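Local coordinates for thioredoxin-like protein (Klebsiella pneumoniae subsp. pneumoniae MGH 78578, PDB 3TY1) that probably binds carbohydrates and, as a putative aldose 1-epimerase with a supersandwich fold, may interconvert the anomers of a sugar, at the interface of chains A and B. Residues are numbered along the deposited sequence; one frame, centred on the assembly and turned at random. Chains: chain A/B, Hypothetical aldose 1-epimerase.

Contact 1: the interface of chains A and B. Residues chain A 42-43, 89; chain B 10, 144-145, 166.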
loop_
_atom_site.group_PDB
_atom_site.type_symbol
_atom_site.label_atom_id
_atom_site.label_comp_id
_atom_site.label_asym_id
_atom_site.label_seq_id
_atom_site.Cartn_x
_atom_site.Cartn_y
_atom_site.Cartn_z
ATOM N N GLY A 42 -1.715 -3.617 -16.007
ATOM C CA GLY A 42 -2.888 -2.770 -16.165
ATOM C C GLY A 42 -3.685 -2.580 -14.885
ATOM O O GLY A 42 -3.826 -3.507 -14.067
ATOM N N GLY A 43 -4.204 -1.367 -14.687
ATOM C CA GLY A 43 -5.027 -1.116 -13.513
ATOM C C GLY A 43 -4.345 -1.478 -12.200
ATOM O O GLY A 43 -3.152 -1.291 -12.054
ATOM N N GLU A 89 -10.197 -7.512 -12.041
ATOM C CA GLU A 89 -8.736 -7.566 -12.005
ATOM C C GLU A 89 -8.236 -8.508 -10.893
ATOM O O GLU A 89 -8.932 -8.709 -9.911
ATOM C CB GLU A 89 -8.234 -6.139 -11.756
ATOM C CG GLU A 89 -8.472 -5.318 -13.079
ATOM C CD GLU A 89 -8.121 -3.846 -12.997
ATOM O OE1 GLU A 89 -7.605 -3.367 -11.944
ATOM O OE2 GLU A 89 -8.414 -3.175 -14.015
ATOM N N ALA B 10 -6.013 -3.993 -19.087
ATOM C CA ALA B 10 -5.964 -4.955 -17.985
ATOM C C ALA B 10 -6.758 -6.216 -18.323
ATOM O O ALA B 10 -6.380 -7.295 -17.905
ATOM C CB ALA B 10 -6.450 -4.332 -16.706
ATOM N N ALA B 144 -5.109 3.592 -14.196
ATOM C CA ALA B 144 -6.070 3.284 -15.291
ATOM C C ALA B 144 -5.949 1.808 -15.712
ATOM O O ALA B 144 -4.844 1.265 -15.770
ATOM C CB ALA B 144 -5.809 4.179 -16.528
ATOM N N SER B 145 -7.083 1.201 -16.020
ATOM C CA SER B 145 -7.182 -0.163 -16.476
ATOM C C SER B 145 -7.061 -0.321 -18.004
ATOM O O SER B 145 -6.705 -1.392 -18.487
ATOM C CB SER B 145 -8.554 -0.749 -16.059
ATOM O OG SER B 145 -8.752 -0.712 -14.647
ATOM N N LYS B 166 -11.420 2.616 -12.711
ATOM C CA LYS B 166 -12.464 1.815 -12.126
ATOM C C LYS B 166 -12.519 1.960 -10.609
ATOM O O LYS B 166 -11.456 2.023 -9.939
ATOM C CB LYS B 166 -12.218 0.352 -12.465
ATOM C CG LYS B 166 -12.275 0.063 -13.955
ATOM C CD LYS B 166 -12.232 -1.517 -14.113
ATOM C CE LYS B 166 -12.410 -2.001 -15.505
ATOM N NZ LYS B 166 -12.755 -3.452 -15.394
HETATM O O HOH W 1 -10.061 -4.243 -15.686
#
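The hydroxyl of B:Ser145 donates to the carboxylate of A:Glu89, with OG 2.6 Å from OE2 and on the syn lone pair of that oxygen, the side facing OE1. The same OE2 takes a second partner, water 1, also at 2.6 Å, and this water is 2.8 Å from the side-chain nitrogen NZ of B:Lys166. Lysine and glutamate therefore meet through water, NZ and OE2 lying 4.6 Å apart, so their opposite charges probably favour the pairing. A short stretch of backbone adds a second link, in which the amide N of A:Gly43 donates to O of B:Ala144 at 2.9 Å. Beside these polar links the methyl CB of B:Ala10 packs against A:Gly42 and the carboxylate of A:Glu89, 3.5 Å from OE2. What brings the carboxylate this far is an extended side chain: CG of A:Glu89 lies beside the backbone N (chi1 -72°), and the chain then runs straight (chi2 176°) toward chain B. B:Lys166 is likewise extended as it leaves strand 159-169, bringing NZ to the water. The lack of side chains at A:Gly42 and A:Gly43 probably lets the backbone come close, CA of A:Gly43 packing on CA of B:Ser145. This small, largely polar patch forms part of the contact between the two copies and may help to set their relative orientation; the structure alone does not show that this pairing is biological.

Contact 2: the interface of chains A and B. Residues chain A 87, 101, 107-108; chain B 169-170, 172.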
loop_
_atom_site.group_PDB
_atom_site.type_symbol
_atom_site.label_atom_id
_atom_site.label_comp_id
_atom_site.label_asym_id
_atom_site.label_seq_id
_atom_site.Cartn_x
_atom_site.Cartn_y
_atom_site.Cartn_z
ATOM N N VAL A 87 -15.312 -7.200 -9.437
ATOM C CA VAL A 87 -13.860 -6.994 -9.397
ATOM C C VAL A 87 -13.279 -7.969 -10.472
ATOM O O VAL A 87 -13.242 -9.200 -10.279
ATOM C CB VAL A 87 -13.262 -7.318 -8.016
ATOM C CG1 VAL A 87 -11.722 -7.165 -8.038
ATOM C CG2 VAL A 87 -13.901 -6.456 -6.908
ATOM N N ARG A 101 -12.648 1.205 4.476
ATOM C CA ARG A 101 -14.063 0.895 4.590
ATOM C C ARG A 101 -14.368 0.159 5.910
ATOM O O ARG A 101 -15.157 -0.800 5.939
ATOM C CB ARG A 101 -14.550 0.092 3.372
ATOM C CG ARG A 101 -14.259 0.721 2.050
ATOM C CD ARG A 101 -14.804 -0.129 0.905
ATOM N NE ARG A 101 -14.443 0.434 -0.393
ATOM C CZ ARG A 101 -15.200 1.258 -1.137
ATOM N NH1 ARG A 101 -16.389 1.708 -0.741
ATOM N NH2 ARG A 101 -14.754 1.653 -2.304
ATOM N N LEU A 107 -12.971 -6.506 0.198
ATOM C CA LEU A 107 -13.992 -6.508 -0.839
ATOM C C LEU A 107 -13.516 -5.962 -2.204
ATOM O O LEU A 107 -14.099 -6.279 -3.234
ATOM C CB LEU A 107 -15.239 -5.775 -0.366
ATOM C CG LEU A 107 -16.067 -6.372 0.798
ATOM C CD1 LEU A 107 -17.168 -5.369 1.143
ATOM C CD2 LEU A 107 -16.662 -7.730 0.458
ATOM N N GLU A 108 -12.473 -5.138 -2.205
ATOM C CA GLU A 108 -11.922 -4.557 -3.424
ATOM C C GLU A 108 -11.141 -5.563 -4.267
ATOM O O GLU A 108 -10.842 -5.283 -5.445
ATOM C CB GLU A 108 -11.062 -3.316 -3.089
ATOM C CG GLU A 108 -11.879 -2.238 -2.331
ATOM C CD GLU A 108 -11.146 -0.935 -2.048
ATOM O OE1 GLU A 108 -9.924 -0.813 -2.312
ATOM O OE2 GLU A 108 -11.824 0.003 -1.565
ATOM N N THR B 169 -16.040 -2.534 -6.395
ATOM C CA THR B 169 -15.915 -3.192 -5.082
ATOM C C THR B 169 -17.099 -4.123 -4.851
ATOM O O THR B 169 -18.246 -3.676 -4.937
ATOM C CB THR B 169 -15.874 -2.110 -3.961
ATOM O OG1 THR B 169 -14.831 -1.175 -4.211
ATOM C CG2 THR B 169 -15.699 -2.710 -2.551
ATOM N N PHE B 170 -16.834 -5.383 -4.475
ATOM C CA PHE B 170 -17.905 -6.349 -4.275
ATOM C C PHE B 170 -18.789 -5.839 -3.136
ATOM O O PHE B 170 -18.283 -5.353 -2.123
ATOM C CB PHE B 170 -17.354 -7.731 -3.952
ATOM C CG PHE B 170 -18.393 -8.780 -3.699
ATOM C CD1 PHE B 170 -19.374 -9.059 -4.648
ATOM C CD2 PHE B 170 -18.375 -9.519 -2.512
ATOM C CE1 PHE B 170 -20.342 -10.017 -4.394
ATOM C CE2 PHE B 170 -19.335 -10.501 -2.267
ATOM C CZ PHE B 170 -20.295 -10.760 -3.206
ATOM N N LYS B 172 -20.466 -3.155 -2.897
ATOM C CA LYS B 172 -20.497 -1.709 -2.639
ATOM C C LYS B 172 -20.807 -0.867 -3.865
ATOM O O LYS B 172 -21.704 -0.041 -3.825
ATOM C CB LYS B 172 -19.170 -1.243 -2.058
ATOM C CG LYS B 172 -18.798 -1.856 -0.679
ATOM C CD LYS B 172 -19.692 -1.377 0.405
ATOM C CE LYS B 172 -19.144 -1.738 1.780
ATOM N NZ LYS B 172 -19.743 -0.852 2.812
#
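B:Thr169 buries the most surface in this patch and is met by A:Arg101 and A:Leu107. Its methyl CG2 lies over one face of the A:Arg101 guanidinium, 4.0 Å above the plane and displaced toward the rim, while OG1 faces the terminal nitrogen NH2 at 3.4 Å, a polar approach too long to count as a firm bond. The threonine can offer both branches because OG1 lies beside its backbone N (chi1 -55°), leaving CG2 anti to that N, where it reaches the guanidinium and A:Leu107. CG2 also touches CG of A:Glu108, so the methyl is wedged among three residues of chain A. The guanidinium is steadied from within its own chain: NE donates to the carboxylate oxygen OE2 of A:Glu108 at 2.9 Å in a nearly straight salt bridge (171° at H), the oxygen lying in the guanidinium plane and using its anti lone pair. A:Leu107 meets chain B with both backbone and side chain. Its carbonyl O accepts from the backbone N of B:Phe170 at 3.1 Å, and its methyl CD2 touches ring carbon CD2 of B:Phe170 at 3.9 Å. The other methyl, CD1, lies near the B:Phe170 carbonyl and the CE carbon of B:Lys172, whose side chain crosses the leucine at about a right angle. In the fold, the end of B strand 159-169 and the turn after it press against A helix 100-103 and the 3-10 helix 105-108.

Contact 3: the interface of chains A and B. Residues chain A 254-255, 305-306, 309; chain B 171, 201-202.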
loop_
_atom_site.group_PDB
_atom_site.type_symbol
_atom_site.label_atom_id
_atom_site.label_comp_id
_atom_site.label_asym_id
_atom_site.label_seq_id
_atom_site.Cartn_x
_atom_site.Cartn_y
_atom_site.Cartn_z
ATOM N N LYS A 254 -33.185 -9.664 -7.129
ATOM C CA LYS A 254 -32.860 -8.279 -6.758
ATOM C C LYS A 254 -33.205 -8.078 -5.274
ATOM O O LYS A 254 -34.205 -8.605 -4.815
ATOM C CB LYS A 254 -33.678 -7.319 -7.639
ATOM C CG LYS A 254 -33.481 -5.831 -7.375
ATOM C CD LYS A 254 -34.233 -4.998 -8.433
ATOM C CE LYS A 254 -34.058 -3.498 -8.207
ATOM N NZ LYS A 254 -32.638 -3.066 -8.441
ATOM N N ASP A 255 -32.383 -7.329 -4.546
ATOM C CA ASP A 255 -32.592 -6.997 -3.121
ATOM C C ASP A 255 -32.453 -8.146 -2.143
ATOM O O ASP A 255 -32.848 -8.023 -0.974
ATOM C CB ASP A 255 -33.953 -6.297 -2.883
ATOM C CG ASP A 255 -34.087 -5.006 -3.685
ATOM O OD1 ASP A 255 -33.108 -4.229 -3.744
ATOM O OD2 ASP A 255 -35.173 -4.778 -4.242
ATOM N N ASP A 305 -28.179 -12.927 -5.326
ATOM C CA ASP A 305 -28.595 -11.595 -5.743
ATOM C C ASP A 305 -28.516 -11.555 -7.301
ATOM O O ASP A 305 -28.525 -12.611 -7.964
ATOM C CB ASP A 305 -27.730 -10.510 -5.032
ATOM C CG ASP A 305 -28.448 -9.147 -4.904
ATOM O OD1 ASP A 305 -28.484 -8.419 -5.888
ATOM O OD2 ASP A 305 -29.000 -8.811 -3.835
ATOM N N THR A 306 -28.425 -10.366 -7.900
ATOM C CA THR A 306 -28.429 -10.262 -9.349
ATOM C C THR A 306 -27.077 -10.772 -9.865
ATOM O O THR A 306 -26.060 -10.845 -9.123
ATOM C CB THR A 306 -28.665 -8.802 -9.866
ATOM O OG1 THR A 306 -27.444 -8.059 -9.745
ATOM C CG2 THR A 306 -29.807 -8.076 -9.141
ATOM N N GLN A 309 -24.512 -8.030 -9.402
ATOM C CA GLN A 309 -24.191 -7.811 -7.987
ATOM C C GLN A 309 -23.381 -8.956 -7.407
ATOM O O GLN A 309 -22.504 -8.734 -6.601
ATOM C CB GLN A 309 -25.436 -7.614 -7.156
ATOM C CG GLN A 309 -25.197 -7.273 -5.680
ATOM C CD GLN A 309 -24.781 -5.801 -5.437
ATOM O OE1 GLN A 309 -24.559 -5.038 -6.375
ATOM N NE2 GLN A 309 -24.667 -5.429 -4.166
ATOM N N LYS B 171 -20.094 -5.901 -3.370
ATOM C CA LYS B 171 -21.144 -5.464 -2.423
ATOM C C LYS B 171 -21.298 -3.968 -2.254
ATOM O O LYS B 171 -22.244 -3.539 -1.601
ATOM C CB LYS B 171 -21.041 -6.188 -1.057
ATOM C CG LYS B 171 -21.592 -7.614 -1.195
ATOM C CD LYS B 171 -21.616 -8.387 0.059
ATOM C CE LYS B 171 -22.250 -9.738 -0.172
ATOM N NZ LYS B 171 -23.727 -9.838 -0.040
ATOM N N ASP B 201 -26.265 -3.140 -10.857
ATOM C CA ASP B 201 -27.697 -3.277 -10.990
ATOM C C ASP B 201 -28.512 -2.443 -10.003
ATOM O O ASP B 201 -29.747 -2.531 -10.024
ATOM C CB ASP B 201 -28.117 -4.753 -10.841
ATOM C CG ASP B 201 -27.930 -5.548 -12.124
ATOM O OD1 ASP B 201 -27.989 -4.961 -13.224
ATOM O OD2 ASP B 201 -27.707 -6.760 -12.027
ATOM N N TYR B 202 -27.841 -1.639 -9.178
ATOM C CA TYR B 202 -28.502 -0.781 -8.203
ATOM C C TYR B 202 -28.066 0.651 -8.450
ATOM O O TYR B 202 -26.917 0.874 -8.815
ATOM C CB TYR B 202 -28.123 -1.190 -6.768
ATOM C CG TYR B 202 -28.613 -2.588 -6.473
ATOM C CD1 TYR B 202 -29.907 -2.800 -6.039
ATOM C CD2 TYR B 202 -27.798 -3.708 -6.687
ATOM C CE1 TYR B 202 -30.375 -4.089 -5.780
ATOM C CE2 TYR B 202 -28.272 -5.013 -6.443
ATOM C CZ TYR B 202 -29.567 -5.188 -5.988
ATOM O OH TYR B 202 -30.099 -6.441 -5.760
HETATM O O HOH W 2 -21.296 -6.452 -5.839
HETATM O O HOH W 3 -24.764 -4.783 -9.113
HETATM O O HOH W 4 -24.077 -2.656 -3.366
#
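Two groups of chain A grip the phenol oxygen OH of B:Tyr202. It donates to the carboxylate oxygen OD1 of A:Asp305 at 2.6 Å, on the syn lone pair, and accepts from the backbone N of A:Asp255 at 2.7 Å in an almost perfectly straight bond (176° at H). Both partners lie in the plane of the ring at its edge. A:Asp305 OD1 is itself held by the amide N of A:Thr306 at 2.8 Å, which helps to fix the carboxylate for the tyrosine. Next to it, OG1 of A:Thr306 donates to the anti lone pair of B:Asp201 OD2 at 2.6 Å and accepts from N of A:Gln309 at 3.0 Å. The A:Gln309 side chain, bent at chi2 (77°), passes the ring at about a right angle, its CD 3.7 Å from CE2 of B:Tyr202 and its amide plane turned 73° from the ring. Waters also link the glutamine to chain B: OE1 to N of B:Asp201, NE2 to O of B:Lys171, and its backbone O to N of B:Lys171. B:Tyr202 projects from the connection between strands 189-198 and 204-214 into a notch framed by A:Asp255, ahead of strand 259-265, and by the turn joining A strands 297-304 and 311-318.

The contacts follow one another along a single interface: the C-alpha centres of contacts 1 and 2 are about 15 Å apart, those of contacts 2 and 3 about 13 Å, and those of contacts 1 and 3 about 23 Å. Chain B strand 159-169 and its following turn thread all of them, giving B:Lys166 to contact 1, B:Thr169, B:Phe170 and B:Lys172 to contact 2 and B:Lys171 to contact 3. In chain A, residues 87 and 89 of one segment serve contacts 2 and 1. Because the chains present different surfaces, such an interface could repeat around the deposited trimer, which may or may not be the biological assembly.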